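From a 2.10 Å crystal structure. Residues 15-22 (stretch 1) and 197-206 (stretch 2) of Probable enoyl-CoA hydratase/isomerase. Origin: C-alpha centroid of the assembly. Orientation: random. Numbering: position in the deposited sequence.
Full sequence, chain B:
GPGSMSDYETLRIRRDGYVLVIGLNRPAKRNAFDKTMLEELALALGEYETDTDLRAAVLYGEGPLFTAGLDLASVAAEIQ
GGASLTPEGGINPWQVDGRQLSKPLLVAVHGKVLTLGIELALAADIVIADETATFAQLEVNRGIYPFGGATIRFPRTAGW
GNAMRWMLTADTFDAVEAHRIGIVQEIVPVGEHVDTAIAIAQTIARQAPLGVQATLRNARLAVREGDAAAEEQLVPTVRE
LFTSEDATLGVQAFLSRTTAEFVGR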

# COMPACT_ATOMS: atom_id res chain seq x y z
N ARG B 15 13.03 -30.93 8.26
CA ARG B 15 14.10 -29.97 7.98
C ARG B 15 14.79 -30.29 6.68
O ARG B 15 15.14 -31.44 6.42
CB ARG B 15 15.19 -30.05 9.04
CG ARG B 15 14.87 -29.44 10.34
CD ARG B 15 16.16 -29.21 11.09
NE ARG B 15 15.91 -28.72 12.44
CZ ARG B 15 16.78 -28.00 13.15
NH1 ARG B 15 17.97 -27.65 12.66
NH2 ARG B 15 16.44 -27.62 14.36
N ASP B 16 15.02 -29.26 5.88
CA ASP B 16 15.76 -29.34 4.65
C ASP B 16 16.88 -28.33 4.78
O ASP B 16 16.76 -27.15 4.37
CB ASP B 16 14.82 -29.02 3.48
CG ASP B 16 15.48 -29.14 2.12
OD1 ASP B 16 16.62 -29.63 2.04
OD2 ASP B 16 14.82 -28.73 1.13
N GLY B 17 17.97 -28.78 5.41
CA GLY B 17 19.13 -27.94 5.72
C GLY B 17 18.76 -26.80 6.66
O GLY B 17 18.31 -27.02 7.77
N TYR B 18 18.93 -25.58 6.19
CA TYR B 18 18.59 -24.38 6.97
C TYR B 18 17.09 -24.05 6.96
O TYR B 18 16.66 -23.07 7.58
CB TYR B 18 19.33 -23.18 6.41
CG TYR B 18 20.84 -23.24 6.46
CD1 TYR B 18 21.50 -23.32 7.67
CD2 TYR B 18 21.60 -23.17 5.30
CE1 TYR B 18 22.89 -23.35 7.73
CE2 TYR B 18 23.00 -23.20 5.34
CZ TYR B 18 23.64 -23.28 6.56
OH TYR B 18 25.02 -23.31 6.61
N VAL B 19 16.28 -24.83 6.25
CA VAL B 19 14.87 -24.49 6.10
C VAL B 19 13.99 -25.43 6.91
O VAL B 19 14.11 -26.65 6.78
CB VAL B 19 14.45 -24.55 4.61
CG1 VAL B 19 12.93 -24.33 4.47
CG2 VAL B 19 15.21 -23.52 3.81
N LEU B 20 13.11 -24.87 7.73
CA LEU B 20 12.09 -25.64 8.45
C LEU B 20 10.82 -25.74 7.63
O LEU B 20 10.36 -24.73 7.06
CB LEU B 20 11.75 -24.97 9.78
CG LEU B 20 10.95 -25.80 10.79
CD1 LEU B 20 11.81 -26.93 11.30
CD2 LEU B 20 10.54 -24.90 11.97
N VAL B 21 10.26 -26.94 7.54
CA VAL B 21 9.04 -27.18 6.77
C VAL B 21 7.97 -27.72 7.73
O VAL B 21 8.10 -28.82 8.26
CB VAL B 21 9.29 -28.15 5.58
CG1 VAL B 21 8.04 -28.34 4.73
CG2 VAL B 21 10.42 -27.65 4.69
N ILE B 22 6.92 -26.94 7.95
CA ILE B 22 5.87 -27.28 8.89
C ILE B 22 4.60 -27.50 8.12
O ILE B 22 4.17 -26.61 7.36
CB ILE B 22 5.59 -26.14 9.88
CG1 ILE B 22 6.87 -25.76 10.65
CG2 ILE B 22 4.43 -26.51 10.84
CD1 ILE B 22 6.77 -24.37 11.34
N ALA B 197 7.75 -22.79 -2.63
CA ALA B 197 8.05 -22.06 -1.40
C ALA B 197 9.40 -22.48 -0.77
O ALA B 197 10.15 -21.63 -0.31
CB ALA B 197 6.90 -22.20 -0.38
N ILE B 198 9.71 -23.78 -0.79
CA ILE B 198 11.00 -24.27 -0.25
C ILE B 198 12.16 -23.78 -1.13
O ILE B 198 13.21 -23.39 -0.62
CB ILE B 198 11.03 -25.81 -0.12
CG1 ILE B 198 10.06 -26.29 0.96
CG2 ILE B 198 12.46 -26.35 0.19
CD1 ILE B 198 9.68 -27.78 0.80
N ALA B 199 11.99 -23.78 -2.45
CA ALA B 199 13.08 -23.29 -3.30
C ALA B 199 13.40 -21.83 -2.91
O ALA B 199 14.58 -21.44 -2.78
CB ALA B 199 12.75 -23.43 -4.81
N ILE B 200 12.36 -21.02 -2.70
CA ILE B 200 12.56 -19.61 -2.35
C ILE B 200 13.19 -19.47 -0.97
O ILE B 200 14.04 -18.61 -0.75
CB ILE B 200 11.25 -18.78 -2.43
CG1 ILE B 200 10.70 -18.76 -3.87
CG2 ILE B 200 11.52 -17.34 -1.96
CD1 ILE B 200 9.21 -18.41 -3.98
N ALA B 201 12.72 -20.29 -0.04
CA ALA B 201 13.29 -20.39 1.30
C ALA B 201 14.79 -20.72 1.24
O ALA B 201 15.58 -20.14 1.97
CB ALA B 201 12.53 -21.47 2.10
N GLN B 202 15.17 -21.64 0.36
CA GLN B 202 16.59 -21.99 0.20
C GLN B 202 17.39 -20.80 -0.36
O GLN B 202 18.55 -20.60 0.02
CB GLN B 202 16.75 -23.22 -0.70
CG GLN B 202 16.21 -24.52 -0.12
CD GLN B 202 16.94 -25.00 1.14
OE1 GLN B 202 17.99 -24.46 1.52
NE2 GLN B 202 16.36 -26.01 1.82
N THR B 203 16.79 -20.02 -1.25
CA THR B 203 17.49 -18.83 -1.76
C THR B 203 17.74 -17.86 -0.64
O THR B 203 18.85 -17.32 -0.52
CB THR B 203 16.70 -18.14 -2.87
OG1 THR B 203 16.54 -19.07 -3.95
CG2 THR B 203 17.45 -16.91 -3.39
N ILE B 204 16.73 -17.69 0.21
CA ILE B 204 16.85 -16.84 1.40
C ILE B 204 17.97 -17.35 2.29
O ILE B 204 18.79 -16.55 2.78
CB ILE B 204 15.52 -16.77 2.19
CG1 ILE B 204 14.48 -15.98 1.40
CG2 ILE B 204 15.72 -16.07 3.53
CD1 ILE B 204 13.11 -15.90 2.05
N ALA B 205 18.03 -18.67 2.45
CA ALA B 205 19.04 -19.31 3.29
C ALA B 205 20.48 -19.24 2.76
O ALA B 205 21.43 -19.46 3.51
CB ALA B 205 18.64 -20.78 3.59
N ARG B 206 20.66 -18.94 1.47
CA ARG B 206 21.99 -18.70 0.91
C ARG B 206 22.46 -17.25 1.16
O ARG B 206 23.62 -16.93 0.94
CB ARG B 206 22.04 -18.99 -0.61
CG ARG B 206 21.76 -20.43 -1.01
CD ARG B 206 22.13 -20.71 -2.47
NE ARG B 206 21.29 -19.95 -3.40
CZ ARG B 206 20.08 -20.33 -3.82
NH1 ARG B 206 19.43 -19.55 -4.68
NH2 ARG B 206 19.51 -21.46 -3.40
O HOH W 1 19.54 -25.28 3.47

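Strand 19-22 and helix 197-205 run nearly antiparallel, with 154° between their N-to-C directions and a closest axial approach of 9.1 Å. The CA atoms of Val19 and Ala201 lie 6.5 Å apart, and those of Tyr18 and Ala205 6.3 Å. At both positions the helix residue is alanine, so only a CB methyl stands between the backbones on the helix side. The contact buries 353 Å² in total, and Val19, Gln202 and Ile198 contribute most to it.

Val19, buried and with CA-to-CB directed toward the helix, is in its t rotamer. Val19 CG1 and CG2 lie 3.7 and 3.8 Å from Ala201 CB, and Val19 CG2 also reaches Ala205 CB at 4.4 Å and Gln202 NE2 at 3.4 Å. One branched side chain thus touches two successive turns of the helix, since Ala201 and Ala205 are four residues apart. Tyr18 extends the apolar contact through its CB, 3.8 Å from Ala205 CB.

Gln202 supplies the polar part. Its CA-to-CB bond points sideways, but chi1 and chi2, both m, bring the amide nearer the turn. Gln202 NE2 donates to Asp16 O at 2.8 Å with an N-H...acceptor angle of 155°, good geometry for a hydrogen bond. Asp16 O also accepts from Val19 N at 3.0 Å, closing the type II' turn from Asp16 to Val19, in which Gly17 adopts a positive phi of 63°. The other end of the amide is engaged through water 1, which donates to Gln202 OE1 at 2.6 Å and accepts from Tyr18 N at 2.8 Å. Both amide atoms therefore tie the helix to the turn backbone, one directly and one through solvent.

The CA-to-CB bond of Ile198, one helical turn before Gln202, points toward stretch 1. Ile198 CD1 meets Val21 CG2 at 4.0 Å, an apolar contact, whereas Ile198 CG2 lies 3.5 Å from Asp16 OD2, placing a carboxylate oxygen against a methyl group.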